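Local coordinates for protein group 3 allergen SMIPP-S YvT004A06 (Sarcoptes scabiei type hominis, PDB 3H7T) that is an inactivated paralogue of trypsin-like serine proteases from the scabies mite, probably without proteolytic activity, whose crystals contain bound zinc ions, at residues Val36-Gln41 with Asn85-Glu90; Thr46-Ile51 with Lys70-Val75. All blocks are in the same frame, centred on the assembly; numbering follows the deposited sequence.

Contact 1 (Val36-Gln41 with Asn85-Glu90); sequences VITAAQ and NYAVIE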
ATOM      1  N   VAL A  36       2.955 -10.157   5.176  1.00 25.30           N
ATOM      2  CA  VAL A  36       3.045  -8.945   4.374  1.00 24.81           C
ATOM      3  C   VAL A  36       1.652  -8.335   4.235  1.00 25.00           C
ATOM      4  O   VAL A  36       0.668  -9.064   4.129  1.00 25.98           O
ATOM      5  CB  VAL A  36       3.657  -9.250   2.979  1.00 25.19           C
ATOM      6  CG1 VAL A  36       3.305  -8.161   1.955  1.00 26.62           C
ATOM      7  CG2 VAL A  36       5.169  -9.420   3.088  1.00 24.41           C
ATOM      8  N   ILE A  37       1.569  -7.003   4.256  1.00 23.95           N
ATOM      9  CA  ILE A  37       0.297  -6.313   4.037  1.00 23.32           C
ATOM     10  C   ILE A  37       0.307  -5.539   2.709  1.00 22.91           C
ATOM     11  O   ILE A  37       1.273  -4.850   2.388  1.00 21.98           O
ATOM     12  CB  ILE A  37      -0.097  -5.395   5.225  1.00 23.09           C
ATOM     13  CG1 ILE A  37      -1.489  -4.782   5.005  1.00 23.12           C
ATOM     14  CG2 ILE A  37       0.976  -4.323   5.494  1.00 18.35           C
ATOM     15  CD1 ILE A  37      -2.110  -4.184   6.261  1.00 24.49           C
ATOM     16  N   THR A  38      -0.781  -5.672   1.961  1.00 23.47           N
ATOM     17  CA  THR A  38      -0.965  -4.993   0.678  1.00 24.43           C
ATOM     18  C   THR A  38      -2.426  -4.527   0.581  1.00 24.39           C
ATOM     19  O   THR A  38      -3.163  -4.603   1.572  1.00 24.34           O
ATOM     20  CB  THR A  38      -0.530  -5.923  -0.513  1.00 24.56           C
ATOM     21  OG1 THR A  38      -0.518  -5.186  -1.735  1.00 26.30           O
ATOM     22  CG2 THR A  38      -1.456  -7.143  -0.658  1.00 26.62           C
ATOM     23  N   ALA A  39      -2.839  -4.016  -0.579  1.00 23.89           N
ATOM     24  CA  ALA A  39      -4.237  -3.635  -0.787  1.00 24.28           C
ATOM     25  C   ALA A  39      -5.061  -4.854  -1.171  1.00 24.19           C
ATOM     26  O   ALA A  39      -4.570  -5.737  -1.867  1.00 24.70           O
ATOM     27  CB  ALA A  39      -4.352  -2.572  -1.873  1.00 23.52           C
ATOM     28  N   ALA A  40      -6.318  -4.891  -0.732  1.00 23.46           N
ATOM     29  CA  ALA A  40      -7.227  -5.978  -1.109  1.00 22.97           C
ATOM     30  C   ALA A  40      -7.466  -6.065  -2.617  1.00 22.73           C
ATOM     31  O   ALA A  40      -7.497  -7.162  -3.168  1.00 22.18           O
ATOM     32  CB  ALA A  40      -8.535  -5.855  -0.373  1.00 22.29           C
ATOM     33  N   GLN A  41      -7.629  -4.907  -3.270  1.00 23.25           N
ATOM     34  CA  GLN A  41      -7.837  -4.821  -4.725  1.00 25.19           C
ATOM     35  C   GLN A  41      -6.786  -5.576  -5.544  1.00 26.67           C
ATOM     36  O   GLN A  41      -6.994  -5.847  -6.725  1.00 28.59           O
ATOM     37  CB  GLN A  41      -7.884  -3.354  -5.187  1.00 24.36           C
ATOM     38  CG  GLN A  41      -6.513  -2.649  -5.182  1.00 20.78           C
ATOM     39  CD  GLN A  41      -6.614  -1.171  -5.506  1.00 23.44           C
ATOM     40  OE1 GLN A  41      -6.569  -0.333  -4.605  1.00 19.19           O
ATOM     41  NE2 GLN A  41      -6.773  -0.839  -6.797  1.00 15.69           N
ATOM     42  N   ASN A  85      -9.961  -1.803   2.168  1.00 21.74           N
ATOM     43  CA  ASN A  85      -9.088  -2.207   1.072  1.00 21.29           C
ATOM     44  C   ASN A  85      -7.682  -2.577   1.568  1.00 21.60           C
ATOM     45  O   ASN A  85      -6.705  -1.873   1.306  1.00 20.82           O
ATOM     46  CB  ASN A  85      -9.059  -1.082   0.026  1.00 21.39           C
ATOM     47  CG  ASN A  85      -8.245  -1.425  -1.210  1.00 20.97           C
ATOM     48  OD1 ASN A  85      -7.872  -2.576  -1.444  1.00 18.75           O
ATOM     49  ND2 ASN A  85      -7.961  -0.405  -2.013  1.00 18.68           N
ATOM     50  N   TYR A  86      -7.597  -3.684   2.303  1.00 21.84           N
ATOM     51  CA  TYR A  86      -6.307  -4.250   2.695  1.00 21.80           C
ATOM     52  C   TYR A  86      -6.342  -5.774   2.644  1.00 22.98           C
ATOM     53  O   TYR A  86      -7.409  -6.395   2.765  1.00 23.24           O
ATOM     54  CB  TYR A  86      -5.883  -3.757   4.082  1.00 22.34           C
ATOM     55  CG  TYR A  86      -6.788  -4.243   5.202  1.00 24.65           C
ATOM     56  CD1 TYR A  86      -6.406  -5.304   6.018  1.00 26.97           C
ATOM     57  CD2 TYR A  86      -8.023  -3.642   5.439  1.00 23.78           C
ATOM     58  CE1 TYR A  86      -7.234  -5.759   7.045  1.00 28.54           C
ATOM     59  CE2 TYR A  86      -8.861  -4.092   6.456  1.00 25.76           C
ATOM     60  CZ  TYR A  86      -8.455  -5.147   7.258  1.00 27.28           C
ATOM     61  OH  TYR A  86      -9.271  -5.598   8.269  1.00 29.76           O
ATOM     62  N   ALA A  87      -5.175  -6.374   2.428  1.00 23.70           N
ATOM     63  CA  ALA A  87      -5.048  -7.825   2.541  1.00 24.16           C
ATOM     64  C   ALA A  87      -3.750  -8.190   3.219  1.00 24.23           C
ATOM     65  O   ALA A  87      -2.746  -7.491   3.082  1.00 23.93           O
ATOM     66  CB  ALA A  87      -5.143  -8.490   1.184  1.00 23.44           C
ATOM     67  N   VAL A  88      -3.775  -9.285   3.966  1.00 24.72           N
ATOM     68  CA  VAL A  88      -2.564  -9.779   4.585  1.00 25.48           C
ATOM     69  C   VAL A  88      -2.179 -11.091   3.934  1.00 26.03           C
ATOM     70  O   VAL A  88      -3.002 -11.999   3.782  1.00 26.60           O
ATOM     71  CB  VAL A  88      -2.688  -9.913   6.116  1.00 25.65           C
ATOM     72  CG1 VAL A  88      -1.425 -10.529   6.699  1.00 24.06           C
ATOM     73  CG2 VAL A  88      -2.956  -8.546   6.739  1.00 26.06           C
ATOM     74  N   ILE A  89      -0.921 -11.162   3.529  1.00 25.97           N
ATOM     75  CA  ILE A  89      -0.392 -12.328   2.858  1.00 27.48           C
ATOM     76  C   ILE A  89       0.563 -13.035   3.803  1.00 28.15           C
ATOM     77  O   ILE A  89       1.471 -12.416   4.362  1.00 27.56           O
ATOM     78  CB  ILE A  89       0.333 -11.941   1.539  1.00 27.11           C
ATOM     79  CG1 ILE A  89      -0.634 -11.223   0.586  1.00 28.78           C
ATOM     80  CG2 ILE A  89       0.927 -13.182   0.870  1.00 31.44           C
ATOM     81  CD1 ILE A  89       0.047 -10.499  -0.597  1.00 28.06           C
ATOM     82  N   GLU A  90       0.331 -14.327   4.007  1.00 30.09           N
ATOM     83  CA  GLU A  90       1.288 -15.160   4.726  1.00 31.40           C
ATOM     84  C   GLU A  90       2.176 -15.867   3.705  1.00 31.37           C
ATOM     85  O   GLU A  90       1.676 -16.425   2.729  1.00 31.60           O
ATOM     86  CB  GLU A  90       0.572 -16.171   5.632  1.00 31.88           C
ATOM     87  CG  GLU A  90       1.524 -17.074   6.408  1.00 34.42           C
ATOM     88  CD  GLU A  90       0.819 -18.025   7.361  1.00 40.87           C
ATOM     89  OE1 GLU A  90      -0.427 -17.975   7.483  1.00 41.87           O
ATOM     90  OE2 GLU A  90       1.527 -18.823   8.006  1.00 44.41           O
TER

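Contact 2 (Thr46-Ile51 with Lys70-Val75); sequences TKPSDI and KKIYIV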
ATOM      1  N   THR A  46      -7.898 -14.275  -5.548  1.00 36.28           N
ATOM      2  CA  THR A  46      -6.740 -14.881  -6.202  1.00 36.47           C
ATOM      3  C   THR A  46      -6.118 -15.951  -5.310  1.00 36.35           C
ATOM      4  O   THR A  46      -5.856 -15.717  -4.124  1.00 34.94           O
ATOM      5  CB  THR A  46      -5.680 -13.812  -6.594  1.00 36.50           C
ATOM      6  OG1 THR A  46      -6.255 -12.889  -7.526  1.00 37.45           O
ATOM      7  CG2 THR A  46      -4.457 -14.453  -7.240  1.00 35.22           C
ATOM      8  N   LYS A  47      -5.895 -17.125  -5.898  1.00 36.65           N
ATOM      9  CA  LYS A  47      -5.241 -18.247  -5.223  1.00 37.02           C
ATOM     10  C   LYS A  47      -3.813 -17.882  -4.825  1.00 36.95           C
ATOM     11  O   LYS A  47      -3.110 -17.228  -5.598  1.00 37.24           O
ATOM     12  CB  LYS A  47      -5.246 -19.487  -6.126  1.00 37.22           C
ATOM     13  CG  LYS A  47      -6.613 -20.159  -6.236  1.00 40.96           C
ATOM     14  CD  LYS A  47      -6.577 -21.379  -7.144  1.00 46.68           C
ATOM     15  CE  LYS A  47      -7.874 -22.177  -7.045  1.00 46.80           C
ATOM     16  NZ  LYS A  47      -7.841 -23.405  -7.890  1.00 48.02           N
ATOM     17  N   PRO A  48      -3.383 -18.292  -3.614  1.00 37.04           N
ATOM     18  CA  PRO A  48      -2.064 -17.942  -3.079  1.00 37.65           C
ATOM     19  C   PRO A  48      -0.885 -18.381  -3.954  1.00 38.65           C
ATOM     20  O   PRO A  48       0.137 -17.693  -3.991  1.00 38.88           O
ATOM     21  CB  PRO A  48      -2.026 -18.666  -1.729  1.00 38.04           C
ATOM     22  CG  PRO A  48      -3.443 -18.845  -1.348  1.00 36.07           C
ATOM     23  CD  PRO A  48      -4.186 -19.048  -2.633  1.00 37.09           C
ATOM     24  N   SER A  49      -1.031 -19.502  -4.659  1.00 38.75           N
ATOM     25  CA  SER A  49       0.029 -20.012  -5.533  1.00 38.71           C
ATOM     26  C   SER A  49       0.297 -19.092  -6.728  1.00 38.53           C
ATOM     27  O   SER A  49       1.367 -19.150  -7.335  1.00 37.93           O
ATOM     28  CB  SER A  49      -0.295 -21.435  -6.010  1.00 38.90           C
ATOM     29  OG  SER A  49      -1.471 -21.462  -6.801  1.00 38.88           O
ATOM     30  N   ASP A  50      -0.673 -18.235  -7.044  1.00 38.01           N
ATOM     31  CA  ASP A  50      -0.532 -17.257  -8.116  1.00 37.03           C
ATOM     32  C   ASP A  50       0.105 -15.947  -7.637  1.00 35.60           C
ATOM     33  O   ASP A  50       0.210 -14.988  -8.400  1.00 35.40           O
ATOM     34  CB  ASP A  50      -1.896 -16.981  -8.760  1.00 37.60           C
ATOM     35  CG  ASP A  50      -2.349 -18.105  -9.684  1.00 40.82           C
ATOM     36  OD1 ASP A  50      -1.587 -19.073  -9.892  1.00 46.47           O
ATOM     37  OD2 ASP A  50      -3.476 -18.014 -10.212  1.00 42.82           O
ATOM     38  N   ILE A  51       0.537 -15.916  -6.377  1.00 34.25           N
ATOM     39  CA  ILE A  51       1.083 -14.694  -5.783  1.00 32.65           C
ATOM     40  C   ILE A  51       2.524 -14.884  -5.304  1.00 32.60           C
ATOM     41  O   ILE A  51       2.843 -15.867  -4.633  1.00 32.72           O
ATOM     42  CB  ILE A  51       0.182 -14.174  -4.631  1.00 32.34           C
ATOM     43  CG1 ILE A  51      -1.213 -13.814  -5.164  1.00 29.32           C
ATOM     44  CG2 ILE A  51       0.819 -12.963  -3.929  1.00 29.34           C
ATOM     45  CD1 ILE A  51      -2.276 -13.659  -4.074  1.00 25.00           C
ATOM     46  N   LYS A  70       1.306 -18.360   0.862  1.00 34.05           N
ATOM     47  CA  LYS A  70       0.660 -19.554   1.397  1.00 34.44           C
ATOM     48  C   LYS A  70      -0.832 -19.306   1.624  1.00 33.99           C
ATOM     49  O   LYS A  70      -1.666 -20.076   1.150  1.00 34.33           O
ATOM     50  CB  LYS A  70       1.337 -19.983   2.701  1.00 35.28           C
ATOM     51  CG  LYS A  70       0.821 -21.292   3.284  1.00 36.92           C
ATOM     52  CD  LYS A  70       1.803 -21.877   4.290  1.00 42.09           C
ATOM     53  CE  LYS A  70       1.799 -21.107   5.601  1.00 44.72           C
ATOM     54  NZ  LYS A  70       2.810 -21.643   6.552  1.00 48.87           N
ATOM     55  N   LYS A  71      -1.153 -18.240   2.358  1.00 33.25           N
ATOM     56  CA  LYS A  71      -2.537 -17.874   2.655  1.00 33.21           C
ATOM     57  C   LYS A  71      -2.780 -16.379   2.433  1.00 33.08           C
ATOM     58  O   LYS A  71      -1.882 -15.556   2.623  1.00 32.65           O
ATOM     59  CB  LYS A  71      -2.893 -18.235   4.102  1.00 33.71           C
ATOM     60  CG  LYS A  71      -2.808 -19.722   4.433  1.00 34.17           C
ATOM     61  CD  LYS A  71      -2.708 -19.925   5.931  1.00 36.23           C
ATOM     62  CE  LYS A  71      -2.189 -21.310   6.289  1.00 39.90           C
ATOM     63  NZ  LYS A  71      -1.901 -21.422   7.749  1.00 39.90           N
ATOM     64  N   ILE A  72      -4.007 -16.048   2.037  1.00 32.80           N
ATOM     65  CA  ILE A  72      -4.432 -14.674   1.820  1.00 32.08           C
ATOM     66  C   ILE A  72      -5.582 -14.360   2.780  1.00 31.42           C
ATOM     67  O   ILE A  72      -6.576 -15.084   2.820  1.00 32.05           O
ATOM     68  CB  ILE A  72      -4.922 -14.440   0.364  1.00 31.77           C
ATOM     69  CG1 ILE A  72      -3.869 -14.871  -0.678  1.00 34.28           C
ATOM     70  CG2 ILE A  72      -5.360 -12.986   0.155  1.00 31.43           C
ATOM     71  CD1 ILE A  72      -2.488 -14.247  -0.513  1.00 34.46           C
ATOM     72  N   TYR A  73      -5.445 -13.277   3.536  1.00 30.12           N
ATOM     73  CA  TYR A  73      -6.482 -12.858   4.479  1.00 29.91           C
ATOM     74  C   TYR A  73      -7.111 -11.560   4.021  1.00 29.79           C
ATOM     75  O   TYR A  73      -6.425 -10.542   3.899  1.00 29.60           O
ATOM     76  CB  TYR A  73      -5.903 -12.703   5.886  1.00 28.96           C
ATOM     77  CG  TYR A  73      -5.256 -13.963   6.391  1.00 31.06           C
ATOM     78  CD1 TYR A  73      -5.966 -14.863   7.189  1.00 28.87           C
ATOM     79  CD2 TYR A  73      -3.935 -14.271   6.059  1.00 28.01           C
ATOM     80  CE1 TYR A  73      -5.373 -16.032   7.649  1.00 29.66           C
ATOM     81  CE2 TYR A  73      -3.335 -15.434   6.516  1.00 30.62           C
ATOM     82  CZ  TYR A  73      -4.060 -16.309   7.311  1.00 33.36           C
ATOM     83  OH  TYR A  73      -3.466 -17.466   7.759  1.00 35.60           O
ATOM     84  N   ILE A  74      -8.412 -11.623   3.745  1.00 29.54           N
ATOM     85  CA  ILE A  74      -9.218 -10.466   3.371  1.00 29.96           C
ATOM     86  C   ILE A  74     -10.308 -10.305   4.435  1.00 29.75           C
ATOM     87  O   ILE A  74     -10.957 -11.284   4.813  1.00 29.03           O
ATOM     88  CB  ILE A  74      -9.902 -10.672   1.995  1.00 30.43           C
ATOM     89  CG1 ILE A  74      -8.909 -11.187   0.935  1.00 33.78           C
ATOM     90  CG2 ILE A  74     -10.645  -9.408   1.555  1.00 29.89           C
ATOM     91  CD1 ILE A  74      -8.345 -10.131  -0.018  1.00 32.89           C
ATOM     92  N   VAL A  75     -10.504  -9.081   4.921  1.00 28.94           N
ATOM     93  CA  VAL A  75     -11.536  -8.815   5.936  1.00 28.04           C
ATOM     94  C   VAL A  75     -12.594  -7.830   5.431  1.00 27.77           C
ATOM     95  O   VAL A  75     -12.500  -6.620   5.660  1.00 29.02           O
ATOM     96  CB  VAL A  75     -10.926  -8.331   7.285  1.00 27.97           C
ATOM     97  CG1 VAL A  75     -11.998  -8.297   8.391  1.00 24.95           C
ATOM     98  CG2 VAL A  75      -9.761  -9.216   7.701  1.00 27.01           C
TER

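Contact 1 (Val36-Gln41 with Asn85-Glu90)
Asn85 and Gln41 meet amide against amide, their planes 38° apart. One side of the Asn85 amide, OD1, accepts a hydrogen bond from the backbone N of Gln41 (3.0 Å), while the other, ND2, donates to Gln41 OE1 at 2.9 Å, with that oxygen close to the plane of the Asn85 amide. CG of Asn85 lies anti to its backbone N (chi1 -176°), on the side of Gln41. Beyond this pair the segments form an antiparallel ladder: Val36 with Ile89 and Thr38 with Ala87 are hydrogen-bonded pairs, and Ile37 with Val88 is the non-hydrogen-bonded pair between them. On the face of Val36, Thr38, Ala87 and Ile89, Thr38 CG2 meets Ile89 CD1 at 3.7 Å; Thr38 OG1 turns instead to Gly27 O. On the other face, CD1 of Ile37 approaches the Tyr86 ring obliquely, and helix 221-228 covers both side chains. Asn85 ND2 also makes a weak hydrogen bond to Ser201 OG, and Tyr202 O accepts from Gln41 NE2. By sequence motif and position in the fold, Gln41 and Asn85 correspond to the catalytic histidine and aspartate of trypsin; here they are two neutral amides locked together, consistent with an inactive paralogue.

Contact 2 (Thr46-Ile51 with Lys70-Val75)
Ile51 and Ile72 reach toward each other tip to tip, with their CD1 methyls 3.6 Å apart. In Ile51 the chain is extended, CD1 anti to CA (chi2 164°), whereas in Ile72 it is folded (chi2 -54°), and the Ile51 methyl also comes within 3.9 Å of Ile72 CG1. Beside them the ring of Pro48 lies against the strand: its CG is 4.1 Å from Ile72 CG1, and its CB sits 3.2 Å from the carbonyl oxygen of Lys70. The proline belongs to a short 3-10 turn, closed by bonds from Asp50 N to Lys47 O and from Ile51 N to Pro48 O, and the turn runs directly into strand 51-55, which begins at Ile51. Opposite, Lys70 and Lys71 form a classic beta bulge facing Glu90, and the bent backbone there (Lys70 psi -53°) presents the carbonyl that Pro48 meets. Val43 of helix 40-43 touches both isoleucines, and Ile89 packs on Ile72 from the neighbouring strand. Where the loop before strand 51-55 meets strand 65-74, the segments thus join by apolar side-chain contact and by the proline ring on the Lys70 carbonyl, while nearby hydrogen bonds run within the turn and to Asp21, Ala69, Glu90 and Gln235.

In the fold
Both contacts belong to the six-stranded barrel of the N-terminal half of the trypsin-like fold, and their centres are 9 Å apart. Strands 65-74 and 87-91, neighbours in chain and sheet, join them: Tyr73 N lies 2.8 Å from Val88 O and Glu90 N 2.9 Å from Lys71 O, both probable hydrogen bonds. There Glu90 OE1 bonds Tyr73 OH. Contact 1 is buried and ends at the triad-equivalent positions; its centre is about 8 Å from the centre of the chain, against about 16 Å for contact 2. The Tyr86 side chain, whose OH packs 3.3 Å from Val75 CB, is about 5 Å from a bound zinc ion; the zinc site of Glu178 and Glu209 lies away from both contacts.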